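Local coordinates for protein Blo t 1 allergen (Blomia tropicalis, PDB 5JT8) that is a mite allergen of the papain cysteine protease family that probably cleaves peptide bonds once its inhibitory propeptide is removed, at residues 126-131 and 300-305. Coordinates in Å, arbitrary orientation, origin at the centre of the assembly. Residues are numbered along the deposited sequence.
With NO3 (nitrate ion), chain I.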
ATOM      1  N   THR A 126      -3.026   3.684  13.485  1.00 30.46           N
ATOM      2  CA  THR A 126      -1.617   3.753  13.848  1.00 37.01           C
ATOM      3  C   THR A 126      -0.885   4.683  12.890  1.00 36.33           C
ATOM      4  O   THR A 126      -1.383   5.013  11.809  1.00 30.30           O
ATOM      5  CB  THR A 126      -0.956   2.355  13.859  1.00 37.45           C
ATOM      6  OG1 THR A 126      -1.036   1.776  12.554  1.00 33.21           O
ATOM      7  CG2 THR A 126      -1.659   1.440  14.872  1.00 34.40           C
ATOM      8  N   ARG A 127       0.298   5.112  13.301  1.00 33.88           N
ATOM      9  CA  ARG A 127       1.072   6.068  12.526  1.00 34.80           C
ATOM     10  C   ARG A 127       1.505   5.515  11.183  1.00 34.59           C
ATOM     11  O   ARG A 127       1.628   4.305  11.004  1.00 33.98           O
ATOM     12  CB  ARG A 127       2.300   6.524  13.323  1.00 34.83           C
ATOM     13  CG  ARG A 127       1.954   7.347  14.555  1.00 42.31           C
ATOM     14  CD  ARG A 127       3.185   8.066  15.095  1.00 56.36           C
ATOM     15  NE  ARG A 127       2.923   9.479  15.388  1.00 68.85           N
ATOM     16  CZ  ARG A 127       2.811  10.434  14.462  1.00 70.87           C
ATOM     17  NH1 ARG A 127       2.921  10.138  13.168  1.00 67.93           N
ATOM     18  NH2 ARG A 127       2.576  11.687  14.831  1.00 71.15           N
ATOM     19  N   ILE A 128       1.745   6.421  10.246  1.00 38.67           N
ATOM     20  CA  ILE A 128       2.129   6.059   8.894  1.00 34.30           C
ATOM     21  C   ILE A 128       3.513   5.409   8.895  1.00 30.15           C
ATOM     22  O   ILE A 128       4.431   5.895   9.553  1.00 39.05           O
ATOM     23  CB  ILE A 128       2.096   7.307   7.975  1.00 33.68           C
ATOM     24  CG1 ILE A 128       0.639   7.684   7.654  1.00 29.11           C
ATOM     25  CG2 ILE A 128       2.902   7.092   6.709  1.00 29.84           C
ATOM     26  CD1 ILE A 128      -0.043   6.742   6.684  1.00 30.16           C
ATOM     27  N   ARG A 129       3.651   4.301   8.169  1.00 30.56           N
ATOM     28  CA  ARG A 129       4.920   3.568   8.111  1.00 30.15           C
ATOM     29  C   ARG A 129       5.664   3.860   6.818  1.00 30.45           C
ATOM     30  O   ARG A 129       5.113   4.469   5.898  1.00 37.08           O
ATOM     31  CB  ARG A 129       4.683   2.062   8.229  1.00 30.61           C
ATOM     32  CG  ARG A 129       3.642   1.640   9.260  1.00 33.97           C
ATOM     33  CD  ARG A 129       3.979   2.126  10.680  1.00 37.14           C
ATOM     34  NE  ARG A 129       3.129   1.480  11.690  1.00 38.11           N
ATOM     35  CZ  ARG A 129       3.067   1.846  12.970  1.00 39.83           C
ATOM     36  NH1 ARG A 129       3.797   2.862  13.414  1.00 34.07           N
ATOM     37  NH2 ARG A 129       2.274   1.193  13.809  1.00 43.30           N
ATOM     38  N   GLN A 130       6.903   3.391   6.729  1.00 31.36           N
ATOM     39  CA  GLN A 130       7.723   3.616   5.536  1.00 38.59           C
ATOM     40  C   GLN A 130       8.444   2.338   5.103  1.00 37.04           C
ATOM     41  O   GLN A 130       9.335   1.879   5.799  1.00 33.10           O
ATOM     42  CB  GLN A 130       8.748   4.727   5.795  1.00 37.72           C
ATOM     43  CG  GLN A 130       9.406   5.252   4.526  1.00 42.10           C
ATOM     44  CD  GLN A 130      10.125   6.584   4.724  1.00 51.27           C
ATOM     45  OE1 GLN A 130      10.418   7.005   5.854  1.00 53.52           O
ATOM     46  NE2 GLN A 130      10.416   7.255   3.615  1.00 49.19           N
ATOM     47  N   GLN A 131       8.072   1.766   3.960  1.00 34.38           N
ATOM     48  CA  GLN A 131       8.657   0.483   3.559  1.00 33.99           C
ATOM     49  C   GLN A 131      10.101   0.633   3.067  1.00 36.24           C
ATOM     50  O   GLN A 131      10.882  -0.321   3.117  1.00 34.61           O
ATOM     51  CB  GLN A 131       7.797  -0.187   2.480  1.00 32.16           C
ATOM     52  CG  GLN A 131       7.760   0.564   1.156  1.00 30.57           C
ATOM     53  CD  GLN A 131       6.815  -0.076   0.155  1.00 29.57           C
ATOM     54  OE1 GLN A 131       5.615   0.164   0.192  1.00 34.76           O
ATOM     55  NE2 GLN A 131       7.354  -0.910  -0.739  1.00 30.06           N
ATOM     56  N   ARG A 300      -4.417   4.904   2.539  1.00 24.94           N
ATOM     57  CA  ARG A 300      -3.267   4.869   3.442  1.00 24.51           C
ATOM     58  C   ARG A 300      -2.097   4.163   2.773  1.00 26.95           C
ATOM     59  O   ARG A 300      -2.170   2.959   2.471  1.00 24.58           O
ATOM     60  CB  ARG A 300      -3.609   4.163   4.749  1.00 27.34           C
ATOM     61  CG  ARG A 300      -2.399   3.871   5.618  1.00 29.58           C
ATOM     62  CD  ARG A 300      -2.814   3.128   6.865  1.00 27.88           C
ATOM     63  NE  ARG A 300      -1.665   2.658   7.635  1.00 30.65           N
ATOM     64  CZ  ARG A 300      -1.229   3.230   8.753  1.00 30.60           C
ATOM     65  NH1 ARG A 300      -1.832   4.310   9.241  1.00 31.10           N
ATOM     66  NH2 ARG A 300      -0.185   2.723   9.383  1.00 32.72           N
ATOM     67  N   ASN A 301      -1.022   4.914   2.553  1.00 25.52           N
ATOM     68  CA  ASN A 301       0.145   4.406   1.839  1.00 28.43           C
ATOM     69  C   ASN A 301       1.266   4.113   2.844  1.00 31.55           C
ATOM     70  O   ASN A 301       1.161   4.489   4.010  1.00 27.74           O
ATOM     71  CB  ASN A 301       0.589   5.420   0.777  1.00 26.64           C
ATOM     72  CG  ASN A 301       1.463   4.809  -0.314  1.00 29.76           C
ATOM     73  OD1 ASN A 301       1.908   3.669  -0.214  1.00 29.92           O
ATOM     74  ND2 ASN A 301       1.719   5.586  -1.360  1.00 33.16           N
ATOM     75  N   SER A 302       2.319   3.435   2.395  1.00 32.92           N
ATOM     76  CA  SER A 302       3.440   3.070   3.259  1.00 28.74           C
ATOM     77  C   SER A 302       4.758   3.675   2.765  1.00 37.39           C
ATOM     78  O   SER A 302       5.796   3.002   2.727  1.00 29.42           O
ATOM     79  CB  SER A 302       3.562   1.546   3.350  1.00 27.20           C
ATOM     80  OG  SER A 302       3.649   0.958   2.054  1.00 34.64           O
ATOM     81  N   TRP A 303       4.711   4.954   2.392  1.00 35.56           N
ATOM     82  CA  TRP A 303       5.886   5.638   1.853  1.00 34.32           C
ATOM     83  C   TRP A 303       6.290   6.849   2.699  1.00 31.40           C
ATOM     84  O   TRP A 303       6.874   7.804   2.187  1.00 35.44           O
ATOM     85  CB  TRP A 303       5.631   6.086   0.414  1.00 30.39           C
ATOM     86  CG  TRP A 303       5.474   4.951  -0.583  1.00 30.04           C
ATOM     87  CD1 TRP A 303       5.797   3.643  -0.396  1.00 29.57           C
ATOM     88  CD2 TRP A 303       4.971   5.054  -1.920  1.00 31.97           C
ATOM     89  NE1 TRP A 303       5.529   2.923  -1.529  1.00 29.22           N
ATOM     90  CE2 TRP A 303       5.010   3.764  -2.480  1.00 29.22           C
ATOM     91  CE3 TRP A 303       4.480   6.113  -2.695  1.00 34.61           C
ATOM     92  CZ2 TRP A 303       4.582   3.496  -3.785  1.00 32.55           C
ATOM     93  CZ3 TRP A 303       4.047   5.848  -3.995  1.00 31.08           C
ATOM     94  CH2 TRP A 303       4.104   4.549  -4.524  1.00 34.88           C
ATOM     95  N   GLY A 304       5.970   6.805   3.987  1.00 31.30           N
ATOM     96  CA  GLY A 304       6.306   7.884   4.895  1.00 36.27           C
ATOM     97  C   GLY A 304       5.308   9.027   4.825  1.00 33.37           C
ATOM     98  O   GLY A 304       4.494   9.109   3.901  1.00 33.79           O
ATOM     99  N   THR A 305       5.383   9.918   5.803  1.00 37.82           N
ATOM    100  CA  THR A 305       4.467  11.056   5.884  1.00 40.30           C
ATOM    101  C   THR A 305       4.801  12.117   4.839  1.00 41.60           C
ATOM    102  O   THR A 305       4.085  13.105   4.704  1.00 42.16           O
ATOM    103  CB  THR A 305       4.508  11.717   7.275  1.00 39.55           C
ATOM    104  OG1 THR A 305       5.837  12.183   7.539  1.00 43.80           O
ATOM    105  CG2 THR A 305       4.101  10.727   8.358  1.00 35.53           C
TER
HETATM  106  N   NO3 I 406       1.725   3.008  16.417  1.00 79.36           N
HETATM  107  O1  NO3 I 406       1.077   4.089  16.295  1.00 70.31           O
HETATM  108  O2  NO3 I 406       1.183   1.996  16.955  1.00 79.04           O
HETATM  109  O3  NO3 I 406       2.923   2.936  16.005  1.00 86.10           O
HETATM  110  O   HOH W   1       1.531   3.299   6.562  1.00 27.23           O
HETATM  111  O   HOH W   2       0.564   0.098  10.110  1.00 36.45           O
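Two loops of the papain fold, one ahead of helix 139-154 and one following strand 294-300, meet through backbone hydrogen bonds and Arg300, which reaches across to two backbone carbonyls. Around a single bridge between Gln130 and Trp303, Gly304 N donates to Arg129 O (3.1 Å) and Gln131 N to Ser302 O (2.9 Å). Gly304 has a positive phi, and a CB there would crowd the Gln130 side chain. At the other end, extended Arg300 donates from NH1 to Thr126 O (2.7 Å) and from NH2 to Arg127 O (2.9 Å). Ile128 CD1 lies over one face of the Arg300 guanidinium. Water 1 bridges Arg129 N and Asn301 O (2.8 Å each). The Arg129 guanidinium, close to that of Arg300, is balanced by Glu147 and a nitrate. Gln131 OE1 accepts a hydrogen bond from Ser302 OG (2.8 Å) and a weak one from Trp303 NE1 (3.3 Å). As in papain, Gln131 is probably the oxyanion-hole glutamine; Asn301 OD1 is hydrogen-bonded to His281 NE2, probably the catalytic histidine, on which Trp303 stacks, consistent with Asn301 orienting it. Tyr75 and Phe83 of the propeptide region meet the Trp303 ring and Glu74 hydrogen-bonds Gln130 NE2, consistent with a propeptide covering the active site; Phe140 of helix 139-154 packs on Arg129, Gln131 and Ser302, strand 281-291 touches Arg300 and Asn301, and Leu87 of helix 80-88 touches Trp303.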